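Local coordinates for protein lectin (Colocasia esculenta, PDB 5T1X) that probably binds mannose-containing glycans, as expected of a taro lectin related to the snowdrop (GNA) lectin family, at residues H62-L66 and S78-K84; L9-L15 and F57-H62. All blocks are in the same frame, centred on the assembly; numbering follows the deposited sequence.

Contact 1: residues H62-L66 and S78-K84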
loop_
_atom_site.group_PDB
_atom_site.type_symbol
_atom_site.label_atom_id
_atom_site.label_comp_id
_atom_site.label_asym_id
_atom_site.label_seq_id
_atom_site.Cartn_x
_atom_site.Cartn_y
_atom_site.Cartn_z
ATOM N N HIS B 62 -10.938 -8.525 4.595
ATOM C CA HIS B 62 -9.791 -9.419 4.536
ATOM C C HIS B 62 -9.863 -10.367 3.337
ATOM O O HIS B 62 -9.244 -11.432 3.338
ATOM C CB HIS B 62 -9.653 -10.169 5.862
ATOM C CG HIS B 62 -9.167 -9.273 6.958
ATOM N ND1 HIS B 62 -10.026 -8.394 7.608
ATOM C CD2 HIS B 62 -7.917 -9.095 7.436
ATOM C CE1 HIS B 62 -9.273 -7.730 8.472
ATOM N NE2 HIS B 62 -8.001 -8.130 8.419
ATOM N N LYS B 63 -10.550 -9.926 2.279
ATOM C CA LYS B 63 -10.655 -10.640 1.002
ATOM C C LYS B 63 -10.448 -9.642 -0.144
ATOM O O LYS B 63 -10.675 -9.980 -1.292
ATOM C CB LYS B 63 -12.015 -11.361 0.855
ATOM C CG LYS B 63 -12.217 -12.530 1.814
ATOM C CD LYS B 63 -13.696 -12.809 2.028
ATOM C CE LYS B 63 -13.942 -13.863 3.080
ATOM N NZ LYS B 63 -15.392 -14.173 3.216
ATOM N N GLY B 64 -10.043 -8.418 0.176
ATOM C CA GLY B 64 -9.782 -7.411 -0.847
ATOM C C GLY B 64 -10.970 -6.666 -1.399
ATOM O O GLY B 64 -10.823 -5.968 -2.401
ATOM N N GLU B 65 -12.139 -6.777 -0.739
ATOM C CA GLU B 65 -13.354 -6.065 -1.140
ATOM C C GLU B 65 -13.495 -4.786 -0.322
ATOM O O GLU B 65 -13.465 -4.813 0.914
ATOM C CB GLU B 65 -14.602 -6.966 -1.009
ATOM C CG GLU B 65 -15.838 -6.443 -1.741
ATOM C CD GLU B 65 -17.148 -7.163 -1.458
ATOM O OE1 GLU B 65 -17.119 -8.244 -0.827
ATOM O OE2 GLU B 65 -18.210 -6.658 -1.890
ATOM N N LEU B 66 -13.622 -3.664 -1.033
ATOM C CA LEU B 66 -13.789 -2.328 -0.436
ATOM C C LEU B 66 -15.262 -1.984 -0.511
ATOM O O LEU B 66 -15.834 -2.006 -1.601
ATOM C CB LEU B 66 -12.926 -1.320 -1.209
ATOM C CG LEU B 66 -12.869 0.104 -0.644
ATOM C CD1 LEU B 66 -12.104 0.165 0.686
ATOM C CD2 LEU B 66 -12.232 1.057 -1.659
ATOM N N SER B 78 -19.653 -1.252 -3.707
ATOM C CA SER B 78 -18.572 -2.207 -3.537
ATOM C C SER B 78 -17.622 -2.130 -4.709
ATOM O O SER B 78 -18.059 -1.901 -5.851
ATOM C CB SER B 78 -19.101 -3.632 -3.410
ATOM O OG SER B 78 -17.991 -4.516 -3.374
ATOM N N SER B 79 -16.331 -2.390 -4.443
ATOM C CA SER B 79 -15.307 -2.480 -5.494
ATOM C C SER B 79 -15.532 -3.735 -6.333
ATOM O O SER B 79 -15.027 -3.836 -7.450
ATOM C CB SER B 79 -13.910 -2.520 -4.879
ATOM O OG SER B 79 -13.779 -3.625 -3.992
ATOM N N ASN B 80 -16.275 -4.709 -5.767
ATOM C CA ASN B 80 -16.554 -6.021 -6.362
ATOM C C ASN B 80 -15.268 -6.814 -6.640
ATOM O O ASN B 80 -15.274 -7.723 -7.472
ATOM C CB ASN B 80 -17.429 -5.918 -7.600
ATOM C CG ASN B 80 -18.808 -5.426 -7.251
ATOM O OD1 ASN B 80 -19.283 -4.433 -7.796
ATOM N ND2 ASN B 80 -19.465 -6.087 -6.292
ATOM N N SER B 81 -14.190 -6.502 -5.892
ATOM C CA SER B 81 -12.929 -7.250 -5.941
ATOM C C SER B 81 -12.984 -8.263 -4.817
ATOM O O SER B 81 -13.529 -7.981 -3.751
ATOM C CB SER B 81 -11.718 -6.323 -5.812
ATOM O OG SER B 81 -11.867 -5.384 -4.756
ATOM N N SER B 82 -12.492 -9.459 -5.066
ATOM C CA SER B 82 -12.551 -10.540 -4.089
ATOM C C SER B 82 -11.412 -11.498 -4.357
ATOM O O SER B 82 -11.228 -11.931 -5.500
ATOM C CB SER B 82 -13.900 -11.249 -4.205
ATOM O OG SER B 82 -13.932 -12.427 -3.422
ATOM N N SER B 83 -10.623 -11.812 -3.331
ATOM C CA SER B 83 -9.482 -12.704 -3.520
ATOM C C SER B 83 -9.227 -13.508 -2.242
ATOM O O SER B 83 -10.128 -13.625 -1.403
ATOM C CB SER B 83 -8.252 -11.903 -3.960
ATOM O OG SER B 83 -7.214 -12.760 -4.418
ATOM N N LYS B 84 -8.009 -14.084 -2.124
ATOM C CA LYS B 84 -7.570 -14.930 -1.012
ATOM C C LYS B 84 -7.830 -14.320 0.349
ATOM O O LYS B 84 -7.666 -13.115 0.525
ATOM C CB LYS B 84 -6.058 -15.205 -1.098
ATOM C CG LYS B 84 -5.553 -15.785 -2.393
ATOM C CD LYS B 84 -4.102 -16.205 -2.246
ATOM C CE LYS B 84 -3.666 -17.097 -3.378
ATOM N NZ LYS B 84 -2.275 -17.599 -3.192
#
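Ser78 OG, Ser79 OG and Ser81 OG make the side-chain grip on the turn 62-66, each on a different atom of it. Ser78 OG donates to Glu65 OE2 at 2.6 Å, on the anti lone pair of the carboxylate, the one facing away from OE1. With CG trans to the backbone N (chi1 -165°) and the chain extended beyond, the Glu65 side chain lies along the serine-rich segment, its CB 3.1 Å from Ser81 O. Ser79 OG accepts from the amide of Leu66 (N to OG 3.0 Å) in an almost straight bond, 170° at the hydrogen. Ser79 OG donates to Ser81 OG, which in turn donates to Gly64 O at 2.6 Å. This chain of hydrogen bonds runs from amide through two hydroxyls to carbonyl, and each hydroxyl is both donor and acceptor.

Topologically, the two segments flank the open end of the hairpin made by strands 66-69 and 75-78, in one four-stranded antiparallel sheet of the GNA-like beta-prism: residues 62-66 lead into the first of these strands, and the chain leaves the second through 78-84. The sheet pairing closes with Ser79 N to Leu66 O at 2.9 Å, and beyond it the chains stay close enough for Ser83 N to reach Lys63 O at 2.7 Å.

A second shell surrounds these donors and acceptors. Ser78 OG also accepts from Asn80 N (3.0 Å), an ST turn that helps orient the hydroxyl toward Glu65. In the loop before Lys63, Asn61 OD1 accepts from the amides of Lys63 and Glu65, bridging the turn, and the positive phi of Gly64 lets the chain bend between them. Farther out, Ile100 packs on Leu66, Ser79 and Ser81, and Phe101 of the other lectin chain lies against Ser79 and Ser81.

Contact 2: residues L9-L15 and F57-H62; sequences LFSGQVL and FLRLNH
The methylene of Ser11 sits as a small bump over the middle of the His62 ring, CB 3.5 Å from the ring centroid and 12° off its normal, a CH-pi contact. Strands 14-16 and 57-60 run antiparallel here at the border of a four-stranded sheet of the GNA-like beta-prism, and a type II turn from Phe10 to Gln13 carries the chain to it from strand 8-10, which belongs to another sheet. Leu15 and Leu58 form the hydrogen-bonded pair, with Leu58 N to Leu15 O at 2.8 Å.

On the inner side, Leu9 CD2 meets Leu58 CD2 at 4.0 Å, and Leu60 pushes its CD2 against Leu9 O, 3.6 Å away, filling the hollow beside the bend; Leu66 and Met30 continue this interior. On the other face, Val14 CG1 rests on the aliphatic stem of Arg59, and the extended stem (chi1 -175°) lays one face of the guanidinium over the Gly12 backbone, where a water accepts from Arg59 NE and donates to Gly12 O.

The type II turn parts the backbones, and a second water lies between them, donating to Phe10 O and accepting from Leu60 N. Gly12 N returns to Leu60 O directly. Ser11 OG, which also accepts from Tyr88 N, donates to Asn61 O at 2.7 Å, approaching from 50° out of the carbonyl plane.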
loop_
_atom_site.group_PDB
_atom_site.type_symbol
_atom_site.label_atom_id
_atom_site.label_comp_id
_atom_site.label_asym_id
_atom_site.label_seq_id
_atom_site.Cartn_x
_atom_site.Cartn_y
_atom_site.Cartn_z
ATOM N N LEU B 9 -4.944 2.520 3.872
ATOM C CA LEU B 9 -6.104 1.977 4.559
ATOM C C LEU B 9 -5.958 0.461 4.566
ATOM O O LEU B 9 -6.083 -0.170 3.521
ATOM C CB LEU B 9 -7.444 2.433 3.934
ATOM C CG LEU B 9 -8.670 2.220 4.836
ATOM C CD1 LEU B 9 -8.707 3.240 5.949
ATOM C CD2 LEU B 9 -9.955 2.284 4.042
ATOM N N PHE B 10 -5.600 -0.110 5.724
ATOM C CA PHE B 10 -5.431 -1.552 5.844
ATOM C C PHE B 10 -6.776 -2.206 6.106
ATOM O O PHE B 10 -7.704 -1.538 6.597
ATOM C CB PHE B 10 -4.449 -1.894 6.981
ATOM C CG PHE B 10 -3.035 -1.462 6.713
ATOM C CD1 PHE B 10 -2.184 -2.247 5.941
ATOM C CD2 PHE B 10 -2.547 -0.260 7.226
ATOM C CE1 PHE B 10 -0.868 -1.840 5.686
ATOM C CE2 PHE B 10 -1.233 0.146 6.966
ATOM C CZ PHE B 10 -0.403 -0.645 6.194
ATOM N N SER B 11 -6.891 -3.509 5.784
ATOM C CA SER B 11 -8.088 -4.300 6.086
ATOM C C SER B 11 -8.523 -4.068 7.538
ATOM O O SER B 11 -7.690 -4.145 8.451
ATOM C CB SER B 11 -7.799 -5.790 5.888
ATOM O OG SER B 11 -7.578 -6.100 4.522
ATOM N N GLY B 12 -9.799 -3.771 7.733
ATOM C CA GLY B 12 -10.332 -3.550 9.074
ATOM C C GLY B 12 -10.428 -2.088 9.464
ATOM O O GLY B 12 -11.259 -1.745 10.299
ATOM N N GLN B 13 -9.612 -1.194 8.860
ATOM C CA GLN B 13 -9.726 0.225 9.211
ATOM C C GLN B 13 -11.011 0.806 8.605
ATOM O O GLN B 13 -11.505 0.305 7.593
ATOM C CB GLN B 13 -8.499 1.026 8.752
ATOM C CG GLN B 13 -7.220 0.593 9.459
ATOM C CD GLN B 13 -6.075 1.520 9.158
ATOM O OE1 GLN B 13 -5.555 1.569 8.038
ATOM N NE2 GLN B 13 -5.625 2.237 10.175
ATOM N N VAL B 14 -11.591 1.810 9.255
ATOM C CA VAL B 14 -12.810 2.426 8.722
ATOM C C VAL B 14 -12.621 3.933 8.553
ATOM O O VAL B 14 -11.944 4.574 9.372
ATOM C CB VAL B 14 -14.084 2.120 9.567
ATOM C CG1 VAL B 14 -14.271 0.618 9.798
ATOM C CG2 VAL B 14 -14.100 2.882 10.882
ATOM N N LEU B 15 -13.220 4.487 7.488
ATOM C CA LEU B 15 -13.291 5.928 7.223
ATOM C C LEU B 15 -14.763 6.321 7.139
ATOM O O LEU B 15 -15.564 5.597 6.553
ATOM C CB LEU B 15 -12.562 6.341 5.928
ATOM C CG LEU B 15 -11.037 6.184 5.849
ATOM C CD1 LEU B 15 -10.538 6.655 4.484
ATOM C CD2 LEU B 15 -10.322 6.935 6.961
ATOM N N PHE B 57 -20.013 4.429 6.060
ATOM C CA PHE B 57 -18.601 4.251 6.333
ATOM C C PHE B 57 -18.005 3.373 5.261
ATOM O O PHE B 57 -18.716 2.574 4.647
ATOM C CB PHE B 57 -18.383 3.656 7.731
ATOM C CG PHE B 57 -18.935 2.264 7.947
ATOM C CD1 PHE B 57 -18.139 1.141 7.732
ATOM C CD2 PHE B 57 -20.239 2.075 8.388
ATOM C CE1 PHE B 57 -18.645 -0.141 7.936
ATOM C CE2 PHE B 57 -20.741 0.788 8.603
ATOM C CZ PHE B 57 -19.940 -0.308 8.379
ATOM N N LEU B 58 -16.692 3.481 5.097
ATOM C CA LEU B 58 -15.895 2.715 4.149
ATOM C C LEU B 58 -15.042 1.718 4.910
ATOM O O LEU B 58 -14.395 2.086 5.888
ATOM C CB LEU B 58 -14.995 3.684 3.365
ATOM C CG LEU B 58 -14.106 3.060 2.299
ATOM C CD1 LEU B 58 -14.900 2.785 1.028
ATOM C CD2 LEU B 58 -12.941 3.972 1.963
ATOM N N ARG B 59 -14.984 0.475 4.439
ATOM C CA ARG B 59 -14.140 -0.520 5.096
ATOM C C ARG B 59 -13.615 -1.520 4.083
ATOM O O ARG B 59 -14.386 -2.040 3.288
ATOM C CB ARG B 59 -14.918 -1.252 6.203
ATOM C CG ARG B 59 -14.075 -2.242 7.028
ATOM C CD ARG B 59 -14.950 -2.990 8.021
ATOM N NE ARG B 59 -14.204 -3.986 8.796
ATOM C CZ ARG B 59 -14.005 -5.251 8.420
ATOM N NH1 ARG B 59 -14.474 -5.688 7.256
ATOM N NH2 ARG B 59 -13.345 -6.087 9.206
ATOM N N LEU B 60 -12.303 -1.781 4.122
ATOM C CA LEU B 60 -11.673 -2.799 3.294
ATOM C C LEU B 60 -11.674 -4.094 4.096
ATOM O O LEU B 60 -11.232 -4.088 5.256
ATOM C CB LEU B 60 -10.250 -2.355 2.938
ATOM C CG LEU B 60 -9.376 -3.344 2.150
ATOM C CD1 LEU B 60 -9.998 -3.711 0.775
ATOM C CD2 LEU B 60 -7.978 -2.785 2.003
ATOM N N ASN B 61 -12.166 -5.200 3.513
ATOM C CA ASN B 61 -12.206 -6.444 4.280
ATOM C C ASN B 61 -10.931 -7.297 4.068
ATOM O O ASN B 61 -9.961 -6.836 3.450
ATOM C CB ASN B 61 -13.487 -7.244 4.001
ATOM C CG ASN B 61 -13.583 -7.913 2.654
ATOM O OD1 ASN B 61 -12.610 -8.015 1.896
ATOM N ND2 ASN B 61 -14.766 -8.422 2.345
ATOM N N HIS B 62 -10.938 -8.525 4.595
ATOM C CA HIS B 62 -9.791 -9.419 4.536
ATOM C C HIS B 62 -9.863 -10.367 3.337
ATOM O O HIS B 62 -9.244 -11.432 3.338
ATOM C CB HIS B 62 -9.653 -10.169 5.862
ATOM C CG HIS B 62 -9.167 -9.273 6.958
ATOM N ND1 HIS B 62 -10.026 -8.394 7.608
ATOM C CD2 HIS B 62 -7.917 -9.095 7.436
ATOM C CE1 HIS B 62 -9.273 -7.730 8.472
ATOM N NE2 HIS B 62 -8.001 -8.130 8.419
HETATM O O HOH W 1 -10.200 -0.763 5.697
HETATM O O HOH W 2 -13.178 -3.256 11.270
#

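Overall arrangement
The two contacts lie in series along the chain and join at His62, where the second segment of contact 2 runs straight into the first of contact 1; their centres are 11 Å apart. Both belong to the four-stranded sheet ordered 14-16, 57-60, 66-69, 75-78: contact 2 binds its first strand to the second, and contact 1 lies at the end of the third and fourth. Between them Leu66 packs on Leu58 and Leu60, so Leu66 of contact 1 enters the leucine cluster of contact 2. Contact 2 also ties this sheet to the one holding strand 8-10, while Ser79, Ser81 and Ser83 of contact 1 pack on the other lectin chain.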